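Local coordinates for magnesium and cobalt efflux protein CorC (Neisseria meningitidis serogroup B, PDB 3OI8) that probably takes part in the transport of magnesium and cobalt ions, and binds adenosine through its pair of CBS domains, at residues A[33-45]-A[114-126]. Sequence-based numbering, arbitrary orientation.
With ADN (adenosine), chain C.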
loop_
_atom_site.group_PDB
_atom_site.type_symbol
_atom_site.label_atom_id
_atom_site.label_comp_id
_atom_site.label_asym_id
_atom_site.label_seq_id
_atom_site.Cartn_x
_atom_site.Cartn_y
_atom_site.Cartn_z
ATOM N N LEU A 33 -4.065 17.500 -6.376
ATOM C CA LEU A 33 -3.942 18.894 -5.996
ATOM C C LEU A 33 -4.217 19.117 -4.520
ATOM O O LEU A 33 -3.502 19.869 -3.860
ATOM C CB LEU A 33 -4.910 19.737 -6.811
ATOM C CG LEU A 33 -4.231 20.505 -7.935
ATOM C CD1 LEU A 33 -5.276 21.269 -8.729
ATOM C CD2 LEU A 33 -3.205 21.440 -7.346
ATOM N N ASP A 34 -5.274 18.477 -4.018
ATOM C CA ASP A 34 -5.661 18.593 -2.615
ATOM C C ASP A 34 -4.619 17.933 -1.720
ATOM O O ASP A 34 -4.298 18.422 -0.636
ATOM C CB ASP A 34 -7.027 17.949 -2.388
ATOM C CG ASP A 34 -8.170 18.802 -2.910
ATOM O OD1 ASP A 34 -8.093 20.046 -2.789
ATOM O OD2 ASP A 34 -9.153 18.229 -3.433
ATOM N N PHE A 35 -4.093 16.816 -2.198
ATOM C CA PHE A 35 -3.088 16.036 -1.488
ATOM C C PHE A 35 -1.816 16.856 -1.255
ATOM O O PHE A 35 -1.146 16.710 -0.227
ATOM C CB PHE A 35 -2.783 14.778 -2.307
ATOM C CG PHE A 35 -1.858 13.801 -1.636
ATOM C CD1 PHE A 35 -2.358 12.825 -0.781
ATOM C CD2 PHE A 35 -0.498 13.813 -1.919
ATOM C CE1 PHE A 35 -1.502 11.894 -0.186
ATOM C CE2 PHE A 35 0.372 12.882 -1.329
ATOM C CZ PHE A 35 -0.132 11.921 -0.471
ATOM N N SER A 36 -1.514 17.742 -2.199
ATOM C CA SER A 36 -0.281 18.529 -2.178
ATOM C C SER A 36 -0.281 19.547 -1.047
ATOM O O SER A 36 0.757 20.119 -0.718
ATOM C CB SER A 36 -0.103 19.264 -3.509
ATOM O OG SER A 36 -0.948 20.404 -3.563
ATOM N N ASP A 37 -1.452 19.792 -0.474
ATOM C CA ASP A 37 -1.567 20.746 0.621
ATOM C C ASP A 37 -1.414 20.081 1.993
ATOM O O ASP A 37 -1.397 20.763 3.024
ATOM C CB ASP A 37 -2.910 21.478 0.553
ATOM C CG ASP A 37 -3.073 22.488 1.670
ATOM O OD1 ASP A 37 -2.179 23.351 1.818
ATOM O OD2 ASP A 37 -4.085 22.412 2.407
ATOM N N LEU A 38 -1.288 18.757 2.007
ATOM C CA LEU A 38 -1.358 18.027 3.265
ATOM C C LEU A 38 0.014 17.711 3.839
ATOM O O LEU A 38 0.999 17.535 3.106
ATOM C CB LEU A 38 -2.132 16.729 3.077
ATOM C CG LEU A 38 -3.570 16.777 2.567
ATOM C CD1 LEU A 38 -4.053 15.346 2.352
ATOM C CD2 LEU A 38 -4.477 17.514 3.537
ATOM N N GLU A 39 0.062 17.609 5.160
ATOM C CA GLU A 39 1.288 17.265 5.852
ATOM C C GLU A 39 1.083 15.992 6.669
ATOM O O GLU A 39 -0.046 15.532 6.847
ATOM C CB GLU A 39 1.717 18.422 6.769
ATOM C CG GLU A 39 1.853 19.757 6.049
ATOM C CD GLU A 39 2.355 20.871 6.956
ATOM O OE1 GLU A 39 1.868 20.977 8.104
ATOM O OE2 GLU A 39 3.239 21.643 6.515
ATOM N N VAL A 40 2.181 15.432 7.165
ATOM C CA VAL A 40 2.116 14.248 8.023
ATOM C C VAL A 40 1.063 14.426 9.110
ATOM O O VAL A 40 0.284 13.523 9.366
ATOM C CB VAL A 40 3.493 13.935 8.643
ATOM C CG1 VAL A 40 3.355 12.934 9.780
ATOM C CG2 VAL A 40 4.445 13.411 7.569
ATOM N N ARG A 41 1.028 15.614 9.718
ATOM C CA ARG A 41 0.025 15.970 10.728
ATOM C C ARG A 41 -1.376 15.531 10.359
ATOM O O ARG A 41 -2.154 15.102 11.215
ATOM C CB ARG A 41 -0.041 17.489 10.901
ATOM C CG ARG A 41 1.043 18.087 11.730
ATOM C CD ARG A 41 0.619 19.447 12.269
ATOM N NE ARG A 41 1.756 20.137 12.859
ATOM C CZ ARG A 41 2.639 20.820 12.142
ATOM N NH1 ARG A 41 2.491 20.898 10.827
ATOM N NH2 ARG A 41 3.664 21.425 12.732
ATOM N N ASP A 42 -1.712 15.688 9.082
ATOM C CA ASP A 42 -3.082 15.504 8.628
ATOM C C ASP A 42 -3.494 14.034 8.464
ATOM O O ASP A 42 -4.681 13.737 8.323
ATOM C CB ASP A 42 -3.303 16.280 7.315
ATOM C CG ASP A 42 -2.985 17.776 7.454
ATOM O OD1 ASP A 42 -3.608 18.445 8.309
ATOM O OD2 ASP A 42 -2.108 18.282 6.711
ATOM N N ALA A 43 -2.526 13.116 8.480
ATOM C CA ALA A 43 -2.815 11.710 8.179
ATOM C C ALA A 43 -2.351 10.759 9.269
ATOM O O ALA A 43 -2.620 9.562 9.210
ATOM C CB ALA A 43 -2.187 11.292 6.832
HETATM N N MSE A 44 -1.657 11.290 10.264
HETATM C CA MSE A 44 -1.062 10.443 11.289
HETATM C C MSE A 44 -2.056 9.914 12.321
HETATM O O MSE A 44 -3.138 10.473 12.525
HETATM C CB MSE A 44 0.069 11.179 12.002
HETATM C CG MSE A 44 -0.404 12.361 12.820
HETATM SE SE MSE A 44 1.034 13.038 13.938
HETATM C CE MSE A 44 0.292 14.799 14.325
ATOM N N ILE A 45 -1.675 8.808 12.951
ATOM C CA ILE A 45 -2.362 8.293 14.131
ATOM C C ILE A 45 -1.644 8.822 15.364
ATOM O O ILE A 45 -0.439 8.633 15.509
ATOM C CB ILE A 45 -2.334 6.766 14.136
ATOM C CG1 ILE A 45 -3.050 6.242 12.885
ATOM C CG2 ILE A 45 -2.957 6.220 15.433
ATOM C CD1 ILE A 45 -2.791 4.782 12.613
ATOM N N PHE A 114 11.966 7.975 11.084
ATOM C CA PHE A 114 11.353 9.081 11.829
ATOM C C PHE A 114 11.087 10.277 10.921
ATOM O O PHE A 114 11.888 10.577 10.035
ATOM C CB PHE A 114 12.243 9.494 13.005
ATOM C CG PHE A 114 12.434 8.405 14.026
ATOM C CD1 PHE A 114 11.464 8.154 14.973
ATOM C CD2 PHE A 114 13.564 7.611 14.013
ATOM C CE1 PHE A 114 11.631 7.135 15.917
ATOM C CE2 PHE A 114 13.732 6.596 14.941
ATOM C CZ PHE A 114 12.762 6.360 15.892
ATOM N N VAL A 115 9.955 10.945 11.123
ATOM C CA VAL A 115 9.631 12.147 10.342
ATOM C C VAL A 115 8.933 13.166 11.235
ATOM O O VAL A 115 8.236 12.778 12.176
ATOM C CB VAL A 115 8.690 11.832 9.162
ATOM C CG1 VAL A 115 9.361 10.884 8.153
ATOM C CG2 VAL A 115 7.381 11.238 9.670
ATOM N N PRO A 116 9.102 14.472 10.932
ATOM C CA PRO A 116 8.411 15.561 11.653
ATOM C C PRO A 116 6.982 15.740 11.155
ATOM O O PRO A 116 6.655 15.294 10.054
ATOM C CB PRO A 116 9.221 16.812 11.292
ATOM C CG PRO A 116 10.138 16.405 10.136
ATOM C CD PRO A 116 9.874 14.968 9.780
ATOM N N GLU A 117 6.148 16.398 11.951
ATOM C CA GLU A 117 4.729 16.553 11.633
ATOM C C GLU A 117 4.507 17.451 10.419
ATOM O O GLU A 117 3.463 17.378 9.758
ATOM C CB GLU A 117 3.981 17.158 12.833
ATOM C CG GLU A 117 4.053 16.363 14.131
ATOM C CD GLU A 117 3.309 17.047 15.281
ATOM O OE1 GLU A 117 2.593 18.041 15.020
ATOM O OE2 GLU A 117 3.443 16.593 16.440
ATOM N N GLY A 118 5.483 18.312 10.139
ATOM C CA GLY A 118 5.331 19.323 9.098
ATOM C C GLY A 118 5.700 18.819 7.710
ATOM O O GLY A 118 5.526 19.510 6.720
ATOM N N LYS A 119 6.213 17.599 7.633
ATOM C CA LYS A 119 6.632 17.049 6.353
ATOM C C LYS A 119 5.453 16.876 5.380
ATOM O O LYS A 119 4.379 16.408 5.765
ATOM C CB LYS A 119 7.357 15.723 6.575
ATOM C CG LYS A 119 7.841 15.082 5.282
ATOM C CD LYS A 119 8.304 13.673 5.544
ATOM C CE LYS A 119 9.801 13.605 5.597
ATOM N NZ LYS A 119 10.396 13.775 4.253
ATOM N N SER A 120 5.648 17.255 4.119
ATOM C CA SER A 120 4.574 17.131 3.133
ATOM C C SER A 120 4.264 15.668 2.847
ATOM O O SER A 120 5.170 14.843 2.781
ATOM C CB SER A 120 4.943 17.847 1.826
ATOM O OG SER A 120 5.794 17.045 1.025
ATOM N N LEU A 121 2.983 15.352 2.681
ATOM C CA LEU A 121 2.584 14.002 2.315
ATOM C C LEU A 121 3.143 13.571 0.964
ATOM O O LEU A 121 3.423 12.386 0.761
ATOM C CB LEU A 121 1.065 13.841 2.335
ATOM C CG LEU A 121 0.356 13.852 3.687
ATOM C CD1 LEU A 121 -1.088 13.403 3.512
ATOM C CD2 LEU A 121 1.071 12.959 4.692
ATOM N N THR A 122 3.304 14.518 0.036
ATOM C CA THR A 122 3.926 14.198 -1.252
ATOM C C THR A 122 5.367 13.720 -1.072
ATOM O O THR A 122 5.789 12.767 -1.718
ATOM C CB THR A 122 3.918 15.394 -2.229
ATOM O OG1 THR A 122 4.468 16.544 -1.575
ATOM C CG2 THR A 122 2.502 15.703 -2.694
ATOM N N ALA A 123 6.126 14.377 -0.194
ATOM C CA ALA A 123 7.492 13.908 0.101
ATOM C C ALA A 123 7.466 12.561 0.813
ATOM O O ALA A 123 8.275 11.675 0.533
ATOM C CB ALA A 123 8.248 14.927 0.962
ATOM N N LEU A 124 6.556 12.421 1.770
ATOM C CA LEU A 124 6.452 11.157 2.490
ATOM C C LEU A 124 6.123 10.040 1.511
ATOM O O LEU A 124 6.728 8.962 1.555
ATOM C CB LEU A 124 5.393 11.233 3.587
ATOM C CG LEU A 124 5.306 10.011 4.509
ATOM C CD1 LEU A 124 6.642 9.707 5.185
ATOM C CD2 LEU A 124 4.235 10.247 5.546
ATOM N N LEU A 125 5.173 10.298 0.614
ATOM C CA LEU A 125 4.747 9.257 -0.317
ATOM C C LEU A 125 5.914 8.823 -1.189
ATOM O O LEU A 125 6.094 7.632 -1.444
ATOM C CB LEU A 125 3.569 9.723 -1.170
ATOM C CG LEU A 125 3.206 8.782 -2.320
ATOM C CD1 LEU A 125 2.941 7.366 -1.800
ATOM C CD2 LEU A 125 1.996 9.318 -3.050
ATOM N N LYS A 126 6.715 9.790 -1.634
ATOM C CA LYS A 126 7.851 9.489 -2.495
ATOM C C LYS A 126 8.856 8.633 -1.752
ATOM O O LYS A 126 9.355 7.636 -2.279
ATOM C CB LYS A 126 8.521 10.769 -2.993
ATOM C CG LYS A 126 9.690 10.506 -3.937
ATOM C CD LYS A 126 10.028 11.721 -4.801
ATOM C CE LYS A 126 11.017 12.658 -4.118
ATOM N NZ LYS A 126 10.427 13.358 -2.945
HETATM O "O5'" ADN C . -4.682 -1.378 10.013
HETATM C "C5'" ADN C . -5.857 -0.792 9.513
HETATM C "C4'" ADN C . -5.848 0.742 9.786
HETATM O "O4'" ADN C . -5.459 1.006 11.167
HETATM C "C3'" ADN C . -4.841 1.466 8.867
HETATM O "O3'" ADN C . -5.525 2.101 7.821
HETATM C "C2'" ADN C . -4.167 2.485 9.753
HETATM O "O2'" ADN C . -4.846 3.719 9.683
HETATM C "C1'" ADN C . -4.332 1.941 11.172
HETATM N N9 ADN C . -3.122 1.267 11.641
HETATM C C8 ADN C . -2.232 0.310 10.861
HETATM N N7 ADN C . -1.145 -0.155 11.793
HETATM C C5 ADN C . -1.375 0.515 13.158
HETATM C C6 ADN C . -0.602 0.426 14.510
HETATM N N6 ADN C . 0.554 -0.463 14.624
HETATM N N1 ADN C . -1.066 1.193 15.659
HETATM C C2 ADN C . -2.299 2.078 15.555
HETATM N N3 ADN C . -3.061 2.163 14.231
HETATM C C4 ADN C . -2.590 1.383 13.059
HETATM O O HOH W 1 1.474 17.046 0.439
#
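In this fragment, the CBS-pair part of a longer protein, residues 33-45, which run from helix 23-35 to the short strand 45-46, lie against the turn and helix start of 114-126 in the second CBS domain: backbone hydrogen bonds around a single beta bridge, E39 with S120, over an apolar core. L121 N donates almost straight to L38 O (3.0 Å, 176°), approaching above the carbonyl plane, and V40 N donates to K119 O at 2.8 Å. A water donates to F35 O and L38 O and accepts from T122 N, tying the F35-L38 turn to the first turn of helix 121-130. S120 suits the N-cap, where its OG accepts from A123 N.

Beneath these bonds, apolar side chains pack together. L121, whose branched end serves two neighbours, sets CD1 3.5 Å from L38 CB, while its CB meets F35 CZ. F35 gets there because its CG stands anti to the backbone N (chi1 -174°), laying the ring across L121; R28 of the second subunit makes a cation-pi contact with this ring. V40, compact and branched at CB, sends CG2 to L124 CD2 (3.8 Å).

On the outer side, R41 suits a place between acids, forming a salt-bridge network: R41 NH1 pairs with E39 OE1, and R41 NE with E117 OE1 (3.1 Å), where the hydrogen bond is weak. The guanidinium lies nearly perpendicular to the E117 carboxylate, whose OE2 bonds S146. R41 N meets E117 O at 3.0 Å, in the carbonyl plane on a lone pair.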